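Local coordinates for protein 4'-phospho-dehydrooxetanocin synthase (PDB 5UL3) that catalyses the cobalamin- and S-adenosylmethionine-dependent oxidative ring contraction of dAMP to an oxetane aldehyde in oxetanocin A biosynthesis, at residues 397-409 with 450-462. Residues are numbered along the deposited sequence; the frame is centred on the assembly and turned at random. Where two conformers were deposited one is given.
Sequences AARADSVYEPKRT and TTSEQNIIALRLV
Tyr404 and Val403 pack on Ile457, Ala458, Leu461 and Val462 where, in the partial TIM barrel of the AdoMet radical domain, the loop after strand 393-398 meets helix 452-464. The tight part is apolar. Ile457 CG2 sits over one face of the Tyr404 ring, 3.7 Å from its centroid, a CH-pi contact, while Ile457 CD1 reaches Tyr404 CE2 at 3.5 Å; Pro406 CD lies over the opposite face. With CG1 of Val403 anti to its backbone N (chi1 -173°), that methyl meets Val462 CG2 at 3.6 Å and lies beside Leu461 CB. Ala458 sets its CB 3.6 Å from Ala400 O, which already accepts from the backbone N of Val403 and Tyr404. At the start of this connection, Arg399, which touches the iron-sulfur cluster, forms a salt bridge, gripping Asp401 OD2 side-on through NE and NH1.

Toward solvent, where Pro406 is exposed and Glu405 partly so, the contact turns polar and partly water-mediated. Thr451 and Gln454 form a capping box, and the extended Gln454 side chain (chi2 -178°) carries its amide to the loop. Gln454 NE2 bonds weakly to Glu405 OE1, and a water donates to Glu405 OE2 and Gln454 OE1. The straighter bond runs from Gln454 NE2 to Tyr404 O, 2.9 Å at 169°, in the carbonyl plane.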
loop_
_atom_site.group_PDB
_atom_site.type_symbol
_atom_site.label_atom_id
_atom_site.label_comp_id
_atom_site.label_asym_id
_atom_site.label_seq_id
_atom_site.Cartn_x
_atom_site.Cartn_y
_atom_site.Cartn_z
ATOM N N ALA A 397 -0.794 -6.977 6.078
ATOM C CA ALA A 397 -2.162 -6.813 6.551
ATOM C C ALA A 397 -2.900 -8.150 6.504
ATOM O O ALA A 397 -2.585 -9.018 5.688
ATOM C CB ALA A 397 -2.927 -5.795 5.705
ATOM N N ALA A 398 -3.888 -8.299 7.382
ATOM C CA ALA A 398 -4.652 -9.549 7.427
ATOM C C ALA A 398 -6.025 -9.298 8.025
ATOM O O ALA A 398 -6.205 -8.379 8.830
ATOM C CB ALA A 398 -3.926 -10.618 8.252
ATOM N N ARG A 399 -6.995 -10.146 7.639
ATOM C CA ARG A 399 -8.305 -10.132 8.277
ATOM C C ARG A 399 -8.249 -10.852 9.617
ATOM O O ARG A 399 -7.457 -11.777 9.811
ATOM C CB ARG A 399 -9.373 -10.839 7.418
ATOM C CG ARG A 399 -9.304 -10.627 5.940
ATOM C CD ARG A 399 -10.570 -11.200 5.241
ATOM N NE ARG A 399 -10.845 -12.606 5.520
ATOM C CZ ARG A 399 -10.401 -13.612 4.773
ATOM N NH1 ARG A 399 -10.709 -14.865 5.088
ATOM N NH2 ARG A 399 -9.643 -13.371 3.709
ATOM N N ALA A 400 -9.148 -10.461 10.522
ATOM C CA ALA A 400 -9.229 -11.153 11.806
ATOM C C ALA A 400 -9.466 -12.646 11.622
ATOM O O ALA A 400 -8.896 -13.461 12.360
ATOM C CB ALA A 400 -10.320 -10.551 12.681
ATOM N N ASP A 401 -10.295 -13.035 10.638
ATOM C CA ASP A 401 -10.560 -14.462 10.454
ATOM C C ASP A 401 -9.443 -15.192 9.719
ATOM O O ASP A 401 -9.551 -16.405 9.496
ATOM C CB ASP A 401 -11.912 -14.685 9.751
ATOM C CG ASP A 401 -12.093 -13.843 8.492
ATOM O OD1 ASP A 401 -11.929 -12.605 8.547
ATOM O OD2 ASP A 401 -12.465 -14.423 7.456
ATOM N N SER A 402 -8.375 -14.496 9.321
ATOM C CA SER A 402 -7.158 -15.196 8.938
ATOM C C SER A 402 -6.358 -15.643 10.151
ATOM O O SER A 402 -5.374 -16.369 9.993
ATOM C CB SER A 402 -6.271 -14.318 8.045
ATOM O OG SER A 402 -6.909 -13.996 6.826
ATOM N N VAL A 403 -6.752 -15.213 11.345
ATOM C CA VAL A 403 -6.129 -15.648 12.591
ATOM C C VAL A 403 -6.986 -16.698 13.283
ATOM O O VAL A 403 -6.502 -17.773 13.639
ATOM C CB VAL A 403 -5.906 -14.443 13.536
ATOM C CG1 VAL A 403 -5.092 -14.869 14.764
ATOM C CG2 VAL A 403 -5.218 -13.286 12.808
ATOM N N TYR A 404 -8.265 -16.379 13.476
ATOM C CA TYR A 404 -9.182 -17.187 14.269
ATOM C C TYR A 404 -10.534 -17.250 13.574
ATOM O O TYR A 404 -11.131 -16.214 13.269
ATOM C CB TYR A 404 -9.323 -16.584 15.675
ATOM C CG TYR A 404 -10.462 -17.142 16.505
ATOM C CD1 TYR A 404 -10.506 -18.492 16.848
ATOM C CD2 TYR A 404 -11.490 -16.309 16.960
ATOM C CE1 TYR A 404 -11.552 -19.004 17.618
ATOM C CE2 TYR A 404 -12.536 -16.817 17.731
ATOM C CZ TYR A 404 -12.549 -18.167 18.057
ATOM O OH TYR A 404 -13.576 -18.670 18.828
ATOM N N GLU A 405 -11.051 -18.459 13.363
ATOM C CA GLU A 405 -12.319 -18.620 12.660
ATOM C C GLU A 405 -13.043 -19.788 13.306
ATOM O O GLU A 405 -12.774 -20.952 12.970
ATOM C CB GLU A 405 -12.144 -18.858 11.164
ATOM C CG GLU A 405 -13.496 -19.144 10.460
ATOM C CD GLU A 405 -14.539 -18.078 10.753
ATOM O OE1 GLU A 405 -14.520 -17.022 10.079
ATOM O OE2 GLU A 405 -15.365 -18.263 11.678
ATOM N N PRO A 406 -13.948 -19.515 14.246
ATOM C CA PRO A 406 -14.652 -20.610 14.935
ATOM C C PRO A 406 -15.580 -21.403 14.024
ATOM O O PRO A 406 -16.005 -22.499 14.413
ATOM C CB PRO A 406 -15.423 -19.881 16.039
ATOM C CG PRO A 406 -15.622 -18.485 15.488
ATOM C CD PRO A 406 -14.343 -18.190 14.750
ATOM N N LYS A 407 -15.887 -20.911 12.824
ATOM C CA LYS A 407 -16.611 -21.743 11.868
ATOM C C LYS A 407 -15.737 -22.822 11.252
ATOM O O LYS A 407 -16.261 -23.699 10.557
ATOM C CB LYS A 407 -17.230 -20.879 10.769
ATOM C CG LYS A 407 -18.264 -19.904 11.314
ATOM C CD LYS A 407 -19.078 -19.287 10.199
ATOM C CE LYS A 407 -20.021 -18.220 10.732
ATOM N NZ LYS A 407 -20.764 -17.573 9.612
ATOM N N ARG A 408 -14.429 -22.788 11.493
ATOM C CA ARG A 408 -13.530 -23.832 11.035
ATOM C C ARG A 408 -13.122 -24.698 12.217
ATOM O O ARG A 408 -13.332 -24.337 13.377
ATOM C CB ARG A 408 -12.315 -23.218 10.328
ATOM C CG ARG A 408 -12.725 -22.455 9.052
ATOM C CD ARG A 408 -11.533 -21.874 8.323
ATOM N NE ARG A 408 -11.860 -20.929 7.248
ATOM C CZ ARG A 408 -11.792 -21.227 5.952
ATOM N NH1 ARG A 408 -12.090 -20.312 5.034
ATOM N NH2 ARG A 408 -11.424 -22.447 5.574
ATOM N N THR A 409 -12.557 -25.867 11.916
ATOM C CA THR A 409 -12.281 -26.819 12.982
ATOM C C THR A 409 -11.196 -26.292 13.907
ATOM O O THR A 409 -10.428 -25.389 13.558
ATOM C CB THR A 409 -11.846 -28.174 12.420
ATOM O OG1 THR A 409 -10.576 -28.035 11.767
ATOM C CG2 THR A 409 -12.882 -28.703 11.427
ATOM N N THR A 450 -17.385 -11.169 10.664
ATOM C CA THR A 450 -16.801 -11.472 11.959
ATOM C C THR A 450 -17.721 -11.036 13.091
ATOM O O THR A 450 -18.687 -10.280 12.905
ATOM C CB THR A 450 -15.438 -10.769 12.093
ATOM O OG1 THR A 450 -15.620 -9.377 11.820
ATOM C CG2 THR A 450 -14.424 -11.345 11.123
ATOM N N THR A 451 -17.397 -11.497 14.296
ATOM C CA THR A 451 -18.051 -10.999 15.499
ATOM C C THR A 451 -17.063 -10.206 16.343
ATOM O O THR A 451 -15.843 -10.312 16.183
ATOM C CB THR A 451 -18.631 -12.133 16.360
ATOM O OG1 THR A 451 -17.562 -12.924 16.884
ATOM C CG2 THR A 451 -19.560 -13.022 15.543
ATOM N N SER A 452 -17.627 -9.420 17.259
ATOM C CA SER A 452 -16.826 -8.679 18.227
ATOM C C SER A 452 -15.895 -9.607 19.003
ATOM O O SER A 452 -14.685 -9.368 19.084
ATOM C CB SER A 452 -17.757 -7.925 19.180
ATOM O OG SER A 452 -17.012 -7.042 19.987
ATOM N N GLU A 453 -16.439 -10.687 19.580
ATOM C CA GLU A 453 -15.588 -11.569 20.374
ATOM C C GLU A 453 -14.511 -12.233 19.516
ATOM O O GLU A 453 -13.383 -12.445 19.982
ATOM C CB GLU A 453 -16.427 -12.624 21.097
ATOM C CG GLU A 453 -15.678 -13.310 22.240
ATOM C CD GLU A 453 -15.458 -12.391 23.447
ATOM O OE1 GLU A 453 -16.231 -11.424 23.614
ATOM O OE2 GLU A 453 -14.509 -12.639 24.229
ATOM N N GLN A 454 -14.838 -12.578 18.267
ATOM C CA GLN A 454 -13.838 -13.166 17.380
ATOM C C GLN A 454 -12.685 -12.201 17.144
ATOM O O GLN A 454 -11.522 -12.615 17.073
ATOM C CB GLN A 454 -14.479 -13.548 16.055
ATOM C CG GLN A 454 -13.544 -14.030 14.956
ATOM C CD GLN A 454 -14.341 -14.328 13.685
ATOM O OE1 GLN A 454 -15.492 -13.920 13.585
ATOM N NE2 GLN A 454 -13.737 -15.012 12.723
ATOM N N ASN A 455 -12.992 -10.911 17.010
ATOM C CA ASN A 455 -11.930 -9.922 16.833
ATOM C C ASN A 455 -11.026 -9.864 18.060
ATOM O O ASN A 455 -9.797 -9.799 17.928
ATOM C CB ASN A 455 -12.547 -8.554 16.552
ATOM C CG ASN A 455 -13.053 -8.426 15.132
ATOM O OD1 ASN A 455 -12.440 -8.929 14.202
ATOM N ND2 ASN A 455 -14.162 -7.735 14.957
ATOM N N ILE A 456 -11.619 -9.867 19.260
ATOM C CA ILE A 456 -10.829 -9.884 20.494
ATOM C C ILE A 456 -9.858 -11.059 20.487
ATOM O O ILE A 456 -8.661 -10.908 20.761
ATOM C CB ILE A 456 -11.754 -9.938 21.722
ATOM C CG1 ILE A 456 -12.526 -8.627 21.895
ATOM C CG2 ILE A 456 -10.953 -10.306 22.973
ATOM C CD1 ILE A 456 -11.625 -7.425 22.278
ATOM N N ILE A 457 -10.358 -12.253 20.157
ATOM C CA ILE A 457 -9.507 -13.435 20.216
ATOM C C ILE A 457 -8.396 -13.368 19.172
ATOM O O ILE A 457 -7.266 -13.783 19.437
ATOM C CB ILE A 457 -10.357 -14.709 20.074
ATOM C CG1 ILE A 457 -11.233 -14.880 21.320
ATOM C CG2 ILE A 457 -9.461 -15.935 19.880
ATOM C CD1 ILE A 457 -12.411 -15.821 21.108
ATOM N N ALA A 458 -8.691 -12.856 17.970
ATOM C CA ALA A 458 -7.637 -12.717 16.973
ATOM C C ALA A 458 -6.512 -11.839 17.511
ATOM O O ALA A 458 -5.332 -12.160 17.345
ATOM C CB ALA A 458 -8.189 -12.130 15.669
ATOM N N LEU A 459 -6.864 -10.736 18.171
ATOM C CA LEU A 459 -5.839 -9.826 18.696
ATOM C C LEU A 459 -5.045 -10.485 19.812
ATOM O O LEU A 459 -3.830 -10.284 19.931
ATOM C CB LEU A 459 -6.478 -8.533 19.201
ATOM C CG LEU A 459 -7.256 -7.701 18.183
ATOM C CD1 LEU A 459 -7.823 -6.426 18.851
ATOM C CD2 LEU A 459 -6.394 -7.373 16.974
ATOM N N ARG A 460 -5.724 -11.278 20.633
ATOM C CA ARG A 460 -5.069 -12.029 21.699
ATOM C C ARG A 460 -4.022 -12.991 21.140
ATOM O O ARG A 460 -2.886 -13.059 21.632
ATOM C CB ARG A 460 -6.156 -12.775 22.485
ATOM C CG ARG A 460 -5.769 -13.344 23.827
ATOM C CD ARG A 460 -6.970 -14.036 24.498
ATOM N NE ARG A 460 -7.989 -13.104 24.972
ATOM C CZ ARG A 460 -9.251 -13.436 25.218
ATOM N NH1 ARG A 460 -9.670 -14.688 25.026
ATOM N NH2 ARG A 460 -10.102 -12.521 25.646
ATOM N N LEU A 461 -4.392 -13.755 20.109
ATOM C CA LEU A 461 -3.479 -14.737 19.536
ATOM C C LEU A 461 -2.265 -14.079 18.881
ATOM O O LEU A 461 -1.126 -14.514 19.089
ATOM C CB LEU A 461 -4.237 -15.613 18.524
ATOM C CG LEU A 461 -5.323 -16.492 19.154
ATOM C CD1 LEU A 461 -6.316 -17.027 18.102
ATOM C CD2 LEU A 461 -4.681 -17.666 19.915
ATOM N N VAL A 462 -2.486 -13.040 18.076
ATOM C CA VAL A 462 -1.359 -12.422 17.374
ATOM C C VAL A 462 -0.450 -11.703 18.361
ATOM O O VAL A 462 0.780 -11.808 18.274
ATOM C CB VAL A 462 -1.845 -11.465 16.271
ATOM C CG1 VAL A 462 -0.628 -10.743 15.633
ATOM C CG2 VAL A 462 -2.616 -12.259 15.179
HETATM O O HOH W 1 -17.101 -16.323 12.626
#